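Local coordinates for sensor protein (Vibrio cholerae, PDB 3BY9) that senses C4-dicarboxylates such as succinate through this extracytoplasmic domain and, as a membrane-bound two-component kinase, probably phosphorylates a histidine from ATP, at residues E42-A50 against L77-I85; Y106-Q117 against G129-I137. One frame throughout, in Å; residues are numbered along the deposited sequence.

Contact 1 (E42-A50 against L77-I85); sequences ELVDALLSA and LIDRFGNTI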
loop_
_atom_site.group_PDB
_atom_site.type_symbol
_atom_site.label_atom_id
_atom_site.label_comp_id
_atom_site.label_asym_id
_atom_site.label_seq_id
_atom_site.Cartn_x
_atom_site.Cartn_y
_atom_site.Cartn_z
ATOM N N GLU A 42 -22.015 -13.661 -9.483
ATOM C CA GLU A 42 -22.203 -13.455 -8.055
ATOM C C GLU A 42 -22.080 -11.985 -7.651
ATOM O O GLU A 42 -22.797 -11.515 -6.757
ATOM C CB GLU A 42 -21.171 -14.248 -7.231
ATOM C CG GLU A 42 -21.239 -15.823 -7.365
ATOM C CD GLU A 42 -20.555 -16.430 -8.610
ATOM O OE1 GLU A 42 -20.287 -15.715 -9.592
ATOM O OE2 GLU A 42 -20.325 -17.661 -8.608
ATOM N N LEU A 43 -21.134 -11.269 -8.270
ATOM C CA LEU A 43 -20.943 -9.865 -7.902
ATOM C C LEU A 43 -22.037 -8.988 -8.513
ATOM O O LEU A 43 -22.612 -8.153 -7.818
ATOM C CB LEU A 43 -19.551 -9.354 -8.386
ATOM C CG LEU A 43 -18.368 -9.736 -7.492
ATOM C CD1 LEU A 43 -18.151 -11.281 -7.475
ATOM C CD2 LEU A 43 -17.099 -9.028 -8.070
ATOM N N VAL A 44 -22.346 -9.200 -9.798
ATOM C CA VAL A 44 -23.351 -8.350 -10.419
ATOM C C VAL A 44 -24.711 -8.599 -9.779
ATOM O O VAL A 44 -25.434 -7.632 -9.486
ATOM C CB VAL A 44 -23.438 -8.551 -11.937
ATOM C CG1 VAL A 44 -24.602 -7.693 -12.550
ATOM C CG2 VAL A 44 -22.081 -8.167 -12.570
ATOM N N ASP A 45 -25.048 -9.861 -9.527
ATOM C CA ASP A 45 -26.347 -10.136 -8.926
ATOM C C ASP A 45 -26.492 -9.490 -7.536
ATOM O O ASP A 45 -27.607 -9.084 -7.144
ATOM C CB ASP A 45 -26.587 -11.647 -8.799
ATOM C CG ASP A 45 -26.975 -12.328 -10.146
ATOM O OD1 ASP A 45 -27.145 -13.566 -10.134
ATOM O OD2 ASP A 45 -27.116 -11.641 -11.167
ATOM N N ALA A 46 -25.408 -9.458 -6.768
ATOM C CA ALA A 46 -25.491 -8.805 -5.464
ATOM C C ALA A 46 -25.761 -7.313 -5.604
ATOM O O ALA A 46 -26.552 -6.723 -4.857
ATOM C CB ALA A 46 -24.173 -9.031 -4.670
ATOM N N LEU A 47 -25.069 -6.675 -6.544
ATOM C CA LEU A 47 -25.238 -5.241 -6.713
ATOM C C LEU A 47 -26.653 -4.944 -7.192
ATOM O O LEU A 47 -27.207 -3.903 -6.872
ATOM C CB LEU A 47 -24.188 -4.700 -7.691
ATOM C CG LEU A 47 -22.769 -4.675 -7.074
ATOM C CD1 LEU A 47 -21.750 -4.452 -8.186
ATOM C CD2 LEU A 47 -22.650 -3.533 -6.080
ATOM N N LEU A 48 -27.227 -5.864 -7.966
ATOM C CA LEU A 48 -28.591 -5.630 -8.472
ATOM C C LEU A 48 -29.674 -5.908 -7.411
ATOM O O LEU A 48 -30.792 -5.386 -7.537
ATOM C CB LEU A 48 -28.832 -6.526 -9.715
ATOM C CG LEU A 48 -28.003 -6.095 -10.968
ATOM C CD1 LEU A 48 -28.236 -7.154 -12.115
ATOM C CD2 LEU A 48 -28.404 -4.703 -11.451
ATOM N N SER A 49 -29.360 -6.717 -6.382
ATOM C CA SER A 49 -30.332 -7.037 -5.308
ATOM C C SER A 49 -29.620 -7.016 -3.966
ATOM O O SER A 49 -29.539 -8.046 -3.266
ATOM C CB SER A 49 -30.943 -8.420 -5.518
ATOM O OG SER A 49 -31.647 -8.481 -6.744
ATOM N N ALA A 50 -29.071 -5.852 -3.641
ATOM C CA ALA A 50 -28.237 -5.747 -2.443
ATOM C C ALA A 50 -28.954 -6.039 -1.146
ATOM O O ALA A 50 -28.298 -6.420 -0.197
ATOM C CB ALA A 50 -27.547 -4.399 -2.387
ATOM N N LEU A 77 -16.859 -6.264 -2.038
ATOM C CA LEU A 77 -17.693 -5.608 -3.060
ATOM C C LEU A 77 -18.407 -4.402 -2.508
ATOM O O LEU A 77 -19.071 -4.499 -1.495
ATOM C CB LEU A 77 -18.725 -6.660 -3.549
ATOM C CG LEU A 77 -19.700 -6.198 -4.626
ATOM C CD1 LEU A 77 -18.938 -6.023 -5.961
ATOM C CD2 LEU A 77 -20.723 -7.309 -4.847
ATOM N N ILE A 78 -18.292 -3.268 -3.217
ATOM C CA ILE A 78 -18.865 -2.013 -2.734
ATOM C C ILE A 78 -19.920 -1.505 -3.719
ATOM O O ILE A 78 -19.702 -1.566 -4.928
ATOM C CB ILE A 78 -17.723 -0.997 -2.625
ATOM C CG1 ILE A 78 -16.552 -1.613 -1.790
ATOM C CG2 ILE A 78 -18.195 0.216 -1.868
ATOM C CD1 ILE A 78 -15.371 -0.634 -1.654
ATOM N N ASP A 79 -21.059 -1.001 -3.206
ATOM C CA ASP A 79 -22.071 -0.478 -4.100
ATOM C C ASP A 79 -21.681 0.890 -4.660
ATOM O O ASP A 79 -20.620 1.406 -4.386
ATOM C CB ASP A 79 -23.468 -0.492 -3.414
ATOM C CG ASP A 79 -23.638 0.564 -2.322
ATOM O OD1 ASP A 79 -22.809 1.467 -2.199
ATOM O OD2 ASP A 79 -24.654 0.486 -1.577
ATOM N N ARG A 80 -22.518 1.468 -5.507
ATOM C CA ARG A 80 -22.104 2.700 -6.161
ATOM C C ARG A 80 -22.130 3.930 -5.267
ATOM O O ARG A 80 -21.708 5.010 -5.689
ATOM C CB ARG A 80 -22.962 2.925 -7.432
ATOM C CG ARG A 80 -24.400 3.258 -7.149
ATOM C CD ARG A 80 -25.058 3.520 -8.515
ATOM N NE ARG A 80 -26.432 3.976 -8.383
ATOM C CZ ARG A 80 -26.778 5.233 -8.129
ATOM N NH1 ARG A 80 -25.838 6.161 -7.982
ATOM N NH2 ARG A 80 -28.065 5.550 -8.017
ATOM N N PHE A 81 -22.578 3.726 -4.027
ATOM C CA PHE A 81 -22.638 4.780 -3.031
ATOM C C PHE A 81 -21.458 4.676 -2.051
ATOM O O PHE A 81 -21.274 5.547 -1.182
ATOM C CB PHE A 81 -23.964 4.683 -2.269
ATOM C CG PHE A 81 -25.170 4.658 -3.193
ATOM C CD1 PHE A 81 -25.603 5.816 -3.801
ATOM C CD2 PHE A 81 -25.827 3.474 -3.451
ATOM C CE1 PHE A 81 -26.696 5.790 -4.657
ATOM C CE2 PHE A 81 -26.928 3.464 -4.309
ATOM C CZ PHE A 81 -27.331 4.631 -4.890
ATOM N N GLY A 82 -20.657 3.615 -2.207
ATOM C CA GLY A 82 -19.510 3.414 -1.333
ATOM C C GLY A 82 -19.763 2.423 -0.209
ATOM O O GLY A 82 -18.846 2.216 0.590
ATOM N N ASN A 83 -20.939 1.802 -0.141
ATOM C CA ASN A 83 -21.201 0.875 0.986
ATOM C C ASN A 83 -20.736 -0.545 0.673
ATOM O O ASN A 83 -21.022 -1.086 -0.396
ATOM C CB ASN A 83 -22.699 0.785 1.278
ATOM C CG ASN A 83 -23.305 2.130 1.534
ATOM O OD1 ASN A 83 -22.897 2.853 2.465
ATOM N ND2 ASN A 83 -24.300 2.481 0.713
ATOM N N THR A 84 -20.043 -1.166 1.616
ATOM C CA THR A 84 -19.609 -2.528 1.379
ATOM C C THR A 84 -20.823 -3.424 1.541
ATOM O O THR A 84 -21.463 -3.407 2.601
ATOM C CB THR A 84 -18.514 -2.939 2.387
ATOM O OG1 THR A 84 -17.421 -2.058 2.202
ATOM C CG2 THR A 84 -18.005 -4.409 2.058
ATOM N N ILE A 85 -21.154 -4.196 0.507
ATOM C CA ILE A 85 -22.330 -5.051 0.583
ATOM C C ILE A 85 -22.007 -6.544 0.689
ATOM O O ILE A 85 -22.861 -7.300 1.081
ATOM C CB ILE A 85 -23.311 -4.844 -0.596
ATOM C CG1 ILE A 85 -22.654 -5.260 -1.930
ATOM C CG2 ILE A 85 -23.778 -3.380 -0.686
ATOM C CD1 ILE A 85 -23.774 -5.349 -3.029
#
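Leu-47, in the last turn of helix 42-48, packs over the paired strands of a beta hairpin, touching Leu-77 and Ile-85. Its CB still stands 4.7 Å from Ile-85 CD1. With CG anti to the carbonyl carbon (chi1 -72°), the chain then bends inward, and Leu-47 CG comes to 4.0 Å from Leu-77 CD2. At the fork the branches part: Leu-47 CD1 meets Leu-77 CD1 at 3.9 Å, while Leu-47 CD2 touches Ile-78 O, Asp-79 CA and Ile-85 CD1, 3.7 Å from each. The side chains of Leu-47 and Ile-85 meet almost at right angles. Ile-85 CD1 also lies against Ala-46 O and touches the methyls of Ala-46 and Ala-50, so one methyl reaches both the helix and Ala-50 beyond its end. Leu-77 completes the patch by pushing CD2 to 3.6 Å from Leu-43 O. Beyond this apolar seam, Asp-79 holds the hairpin turn: Phe-81 N and Asn-83 N reach its OD1 from opposite faces of the carboxylate, the former closing an Asx turn, and Asn-83 ND2 takes the syn lone pair of OD2 in a bond of 3.1 Å. The helix is thus wedged between helix 53-70, where Tyr-62 touches Leu-43 and Thr-59 touches Ala-46, and the sheet, whose strand 128-138 lays Val-136 against Leu-47 and Leu-77 and whose strand 141-150 brings Ile-146 to Leu-43.

Contact 2 (Y106-Q117 against G129-I137); sequences YFYLSIAGQKSQ and GYYYAYPVI. With SIN (succinic acid), chain E.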
loop_
_atom_site.group_PDB
_atom_site.type_symbol
_atom_site.label_atom_id
_atom_site.label_comp_id
_atom_site.label_asym_id
_atom_site.label_seq_id
_atom_site.Cartn_x
_atom_site.Cartn_y
_atom_site.Cartn_z
ATOM N N TYR A 106 -9.241 4.655 -3.708
ATOM C CA TYR A 106 -9.473 3.541 -4.617
ATOM C C TYR A 106 -10.943 3.420 -4.998
ATOM O O TYR A 106 -11.241 2.953 -6.110
ATOM C CB TYR A 106 -8.894 2.222 -4.052
ATOM C CG TYR A 106 -9.506 1.765 -2.732
ATOM C CD1 TYR A 106 -10.801 1.200 -2.681
ATOM C CD2 TYR A 106 -8.784 1.864 -1.535
ATOM C CE1 TYR A 106 -11.359 0.744 -1.461
ATOM C CE2 TYR A 106 -9.343 1.414 -0.316
ATOM C CZ TYR A 106 -10.628 0.862 -0.291
ATOM O OH TYR A 106 -11.205 0.457 0.916
ATOM N N PHE A 107 -11.871 3.858 -4.146
ATOM C CA PHE A 107 -13.262 3.735 -4.529
ATOM C C PHE A 107 -13.585 4.970 -5.447
ATOM O O PHE A 107 -14.213 4.839 -6.498
ATOM C CB PHE A 107 -14.181 3.804 -3.295
ATOM C CG PHE A 107 -15.649 3.821 -3.664
ATOM C CD1 PHE A 107 -16.304 2.632 -3.987
ATOM C CD2 PHE A 107 -16.319 5.040 -3.837
ATOM C CE1 PHE A 107 -17.590 2.609 -4.478
ATOM C CE2 PHE A 107 -17.619 5.055 -4.338
ATOM C CZ PHE A 107 -18.265 3.819 -4.665
ATOM N N TYR A 108 -13.161 6.146 -5.006
ATOM C CA TYR A 108 -13.434 7.384 -5.773
ATOM C C TYR A 108 -12.956 7.246 -7.208
ATOM O O TYR A 108 -13.683 7.626 -8.179
ATOM C CB TYR A 108 -12.671 8.545 -5.086
ATOM C CG TYR A 108 -12.769 9.888 -5.787
ATOM C CD1 TYR A 108 -13.979 10.589 -5.852
ATOM C CD2 TYR A 108 -11.641 10.478 -6.317
ATOM C CE1 TYR A 108 -14.054 11.860 -6.442
ATOM C CE2 TYR A 108 -11.680 11.752 -6.914
ATOM C CZ TYR A 108 -12.890 12.435 -6.971
ATOM O OH TYR A 108 -12.925 13.693 -7.569
ATOM N N LEU A 109 -11.736 6.714 -7.370
ATOM C CA LEU A 109 -11.207 6.587 -8.732
ATOM C C LEU A 109 -11.844 5.455 -9.512
ATOM O O LEU A 109 -12.130 5.593 -10.706
ATOM C CB LEU A 109 -9.707 6.363 -8.731
ATOM C CG LEU A 109 -8.926 7.485 -7.985
ATOM C CD1 LEU A 109 -7.438 7.102 -7.839
ATOM C CD2 LEU A 109 -9.096 8.826 -8.740
ATOM N N SER A 110 -12.124 4.327 -8.859
ATOM C CA SER A 110 -12.686 3.238 -9.656
ATOM C C SER A 110 -14.174 3.346 -9.952
ATOM O O SER A 110 -14.656 2.745 -10.938
ATOM C CB SER A 110 -12.384 1.883 -8.986
ATOM O OG SER A 110 -10.996 1.584 -9.133
ATOM N N ILE A 111 -14.919 4.096 -9.141
ATOM C CA ILE A 111 -16.346 4.209 -9.427
ATOM C C ILE A 111 -16.479 5.101 -10.666
ATOM O O ILE A 111 -17.541 5.145 -11.299
ATOM C CB ILE A 111 -17.152 4.751 -8.203
ATOM C CG1 ILE A 111 -18.656 4.465 -8.396
ATOM C CG2 ILE A 111 -16.855 6.253 -7.930
ATOM C CD1 ILE A 111 -19.056 2.964 -8.247
ATOM N N ALA A 112 -15.373 5.747 -11.044
ATOM C CA ALA A 112 -15.384 6.611 -12.270
ATOM C C ALA A 112 -15.021 5.740 -13.503
ATOM O O ALA A 112 -14.813 6.232 -14.636
ATOM C CB ALA A 112 -14.383 7.746 -12.124
ATOM N N GLY A 113 -14.882 4.444 -13.281
ATOM C CA GLY A 113 -14.656 3.532 -14.394
ATOM C C GLY A 113 -13.263 3.103 -14.736
ATOM O O GLY A 113 -13.060 2.498 -15.785
ATOM N N GLN A 114 -12.290 3.370 -13.870
ATOM C CA GLN A 114 -10.946 2.920 -14.161
ATOM C C GLN A 114 -10.452 1.998 -13.088
ATOM O O GLN A 114 -11.006 1.921 -11.994
ATOM C CB GLN A 114 -9.952 4.078 -14.258
ATOM C CG GLN A 114 -9.842 4.673 -15.625
ATOM C CD GLN A 114 -10.872 5.740 -15.845
ATOM O OE1 GLN A 114 -11.070 6.191 -16.969
ATOM N NE2 GLN A 114 -11.530 6.168 -14.764
ATOM N N LYS A 115 -9.409 1.279 -13.431
ATOM C CA LYS A 115 -8.776 0.394 -12.458
ATOM C C LYS A 115 -8.014 1.401 -11.591
ATOM O O LYS A 115 -7.628 2.472 -12.065
ATOM C CB LYS A 115 -7.782 -0.569 -13.119
ATOM C CG LYS A 115 -6.694 0.050 -13.925
ATOM C CD LYS A 115 -5.873 -1.052 -14.612
ATOM C CE LYS A 115 -4.716 -0.449 -15.405
ATOM N NZ LYS A 115 -3.813 0.382 -14.531
ATOM N N SER A 116 -7.820 1.100 -10.309
ATOM C CA SER A 116 -7.033 1.995 -9.491
ATOM C C SER A 116 -6.276 1.147 -8.493
ATOM O O SER A 116 -6.560 -0.045 -8.317
ATOM C CB SER A 116 -7.920 3.026 -8.742
ATOM O OG SER A 116 -8.730 2.382 -7.787
ATOM N N GLN A 117 -5.240 1.749 -7.899
ATOM C CA GLN A 117 -4.485 1.040 -6.869
ATOM C C GLN A 117 -4.125 2.048 -5.790
ATOM O O GLN A 117 -4.060 3.269 -6.047
ATOM C CB GLN A 117 -3.248 0.364 -7.450
ATOM C CG GLN A 117 -2.302 1.307 -8.167
ATOM C CD GLN A 117 -1.316 0.507 -9.028
ATOM O OE1 GLN A 117 -1.379 0.503 -10.277
ATOM N NE2 GLN A 117 -0.438 -0.211 -8.366
ATOM N N GLY A 129 -2.243 -2.314 3.936
ATOM C CA GLY A 129 -2.480 -3.129 2.776
ATOM C C GLY A 129 -2.183 -2.393 1.489
ATOM O O GLY A 129 -1.997 -1.162 1.477
ATOM N N TYR A 130 -2.069 -3.169 0.414
ATOM C CA TYR A 130 -1.959 -2.581 -0.907
ATOM C C TYR A 130 -3.338 -2.967 -1.507
ATOM O O TYR A 130 -3.716 -4.140 -1.505
ATOM C CB TYR A 130 -0.864 -3.241 -1.724
ATOM C CG TYR A 130 -0.482 -2.370 -2.887
ATOM C CD1 TYR A 130 0.394 -1.312 -2.724
ATOM C CD2 TYR A 130 -1.108 -2.536 -4.125
ATOM C CE1 TYR A 130 0.648 -0.401 -3.755
ATOM C CE2 TYR A 130 -0.863 -1.648 -5.166
ATOM C CZ TYR A 130 0.002 -0.588 -4.984
ATOM O OH TYR A 130 0.171 0.336 -6.008
ATOM N N TYR A 131 -4.023 -1.991 -2.102
ATOM C CA TYR A 131 -5.366 -2.207 -2.609
ATOM C C TYR A 131 -5.465 -2.075 -4.107
ATOM O O TYR A 131 -4.908 -1.120 -4.674
ATOM C CB TYR A 131 -6.327 -1.152 -2.002
ATOM C CG TYR A 131 -6.421 -1.145 -0.479
ATOM C CD1 TYR A 131 -7.549 -1.610 0.172
ATOM C CD2 TYR A 131 -5.397 -0.590 0.306
ATOM C CE1 TYR A 131 -7.681 -1.541 1.574
ATOM C CE2 TYR A 131 -5.531 -0.513 1.702
ATOM C CZ TYR A 131 -6.651 -0.982 2.317
ATOM O OH TYR A 131 -6.763 -0.940 3.686
ATOM N N TYR A 132 -6.150 -3.045 -4.744
ATOM C CA TYR A 132 -6.430 -2.943 -6.188
ATOM C C TYR A 132 -7.957 -2.881 -6.323
ATOM O O TYR A 132 -8.673 -3.683 -5.705
ATOM C CB TYR A 132 -5.937 -4.182 -6.930
ATOM C CG TYR A 132 -4.429 -4.164 -7.122
ATOM C CD1 TYR A 132 -3.857 -3.330 -8.078
ATOM C CD2 TYR A 132 -3.623 -4.976 -6.355
ATOM C CE1 TYR A 132 -2.467 -3.316 -8.277
ATOM C CE2 TYR A 132 -2.237 -4.987 -6.537
ATOM C CZ TYR A 132 -1.686 -4.174 -7.484
ATOM O OH TYR A 132 -0.330 -4.241 -7.680
ATOM N N ALA A 133 -8.462 -1.968 -7.152
ATOM C CA ALA A 133 -9.915 -1.840 -7.292
ATOM C C ALA A 133 -10.286 -1.757 -8.767
ATOM O O ALA A 133 -9.454 -1.372 -9.628
ATOM C CB ALA A 133 -10.387 -0.566 -6.547
ATOM N N TYR A 134 -11.511 -2.161 -9.073
ATOM C CA TYR A 134 -11.923 -2.163 -10.485
ATOM C C TYR A 134 -13.432 -1.970 -10.519
ATOM O O TYR A 134 -14.156 -2.472 -9.669
ATOM C CB TYR A 134 -11.574 -3.539 -11.100
ATOM C CG TYR A 134 -11.479 -3.505 -12.602
ATOM C CD1 TYR A 134 -10.271 -3.173 -13.237
ATOM C CD2 TYR A 134 -12.590 -3.790 -13.394
ATOM C CE1 TYR A 134 -10.197 -3.120 -14.626
ATOM C CE2 TYR A 134 -12.505 -3.742 -14.787
ATOM C CZ TYR A 134 -11.305 -3.402 -15.392
ATOM O OH TYR A 134 -11.226 -3.313 -16.801
ATOM N N PRO A 135 -13.942 -1.218 -11.515
ATOM C CA PRO A 135 -15.395 -1.010 -11.582
ATOM C C PRO A 135 -16.163 -2.287 -12.006
ATOM O O PRO A 135 -15.670 -3.055 -12.852
ATOM C CB PRO A 135 -15.539 0.081 -12.675
ATOM C CG PRO A 135 -14.354 -0.244 -13.613
ATOM C CD PRO A 135 -13.220 -0.498 -12.586
ATOM N N VAL A 136 -17.351 -2.500 -11.418
ATOM C CA VAL A 136 -18.196 -3.617 -11.857
ATOM C C VAL A 136 -19.145 -2.984 -12.874
ATOM O O VAL A 136 -19.894 -2.077 -12.530
ATOM C CB VAL A 136 -19.006 -4.202 -10.717
ATOM C CG1 VAL A 136 -19.964 -5.322 -11.274
ATOM C CG2 VAL A 136 -18.033 -4.829 -9.667
ATOM N N ILE A 137 -19.077 -3.469 -14.117
ATOM C CA ILE A 137 -19.860 -2.888 -15.206
ATOM C C ILE A 137 -20.821 -3.935 -15.807
ATOM O O ILE A 137 -20.392 -5.048 -16.138
ATOM C CB ILE A 137 -18.875 -2.419 -16.301
ATOM C CG1 ILE A 137 -18.000 -1.276 -15.747
ATOM C CG2 ILE A 137 -19.675 -1.900 -17.537
ATOM C CD1 ILE A 137 -16.806 -0.868 -16.720
HETATM C C1 SIN E . -9.575 -1.982 5.939
HETATM O O1 SIN E . -8.650 -2.234 5.095
HETATM O O2 SIN E . -9.425 -2.201 7.173
HETATM C C2 SIN E . -10.912 -1.386 5.482
HETATM C C3 SIN E . -10.817 -0.766 4.076
HETATM C C4 SIN E . -10.077 0.558 4.048
HETATM O O3 SIN E . -9.934 1.141 2.930
HETATM O O4 SIN E . -9.599 1.026 5.122
HETATM O O HOH W 1 0.662 -2.459 -9.657
#
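Ala-133 packs its methyl against Ser-110, Ser-116 and Tyr-106 where strand 129-137 passes beneath the short helix 106-110 and alongside edge strand 116-117. Its CB sits 3.4 Å from Ser-110 OG and also touches Ser-116 OG and Tyr-106 CB. Two backbone bonds, Ser-116 N to Ala-133 O (3.0 Å) and Ala-133 N to Ser-116 O (2.9 Å), make a hydrogen-bonded antiparallel pair. Above it the serines tie helix to strand: Ser-110 OG donates to Gln-114 O, and the one proton of Ser-116 OG can serve either Tyr-106 O or Ser-110 OG. Pro-135 packs against the turn from Ser-110 to Gly-113 and against Gln-114, with CB 3.3 Å from Ser-110 O. The exposed Lys-115 marks the looser side: of its side chain, CB alone comes close to Tyr-134, 3.6 Å from CD1, and the rest leads away. The Gln-117 site is polar and water-bridged: NE2 donates to Tyr-130 OH in a bond whose modelled length is doubtfully short, and a water links NE2 to Tyr-132 OH. On the packed side, the rings of Tyr-106 and Tyr-131 are near parallel (14°) but slid apart, with Tyr-106 CE2 over the rim of one Tyr-131 face. Both hydroxyls bond to bound succinate, Tyr-131 OH to O1 (2.7 Å) and Tyr-106 OH to O3. Arg-104, Ser-123, Thr-124, Ser-125 and Lys-149 complete this dicarboxylate pocket, set against the central antiparallel sheet of a PAS-like sensor domain.

Contact 1 closes before contact 2 opens along the chain, and their centres lie about 14 Å apart on one five-stranded antiparallel sheet, ordered 84-87, 74-79, 141-150, 128-138, 116-121. Contact 1 thus involves one sheet edge and contact 2 the other. Phe-107, on the short helix of contact 2, bridges them: its CE1 packs 3.3 Å from Asp-79 O at the hairpin turn of contact 1. A second junction is Leu-47 CD1 against Val-136 CG1. The succinate pocket lies at contact 2, while contact 1 seats a flanking helix on the same domain, so the pocket and the flanking helix share one sheet of the sensor domain.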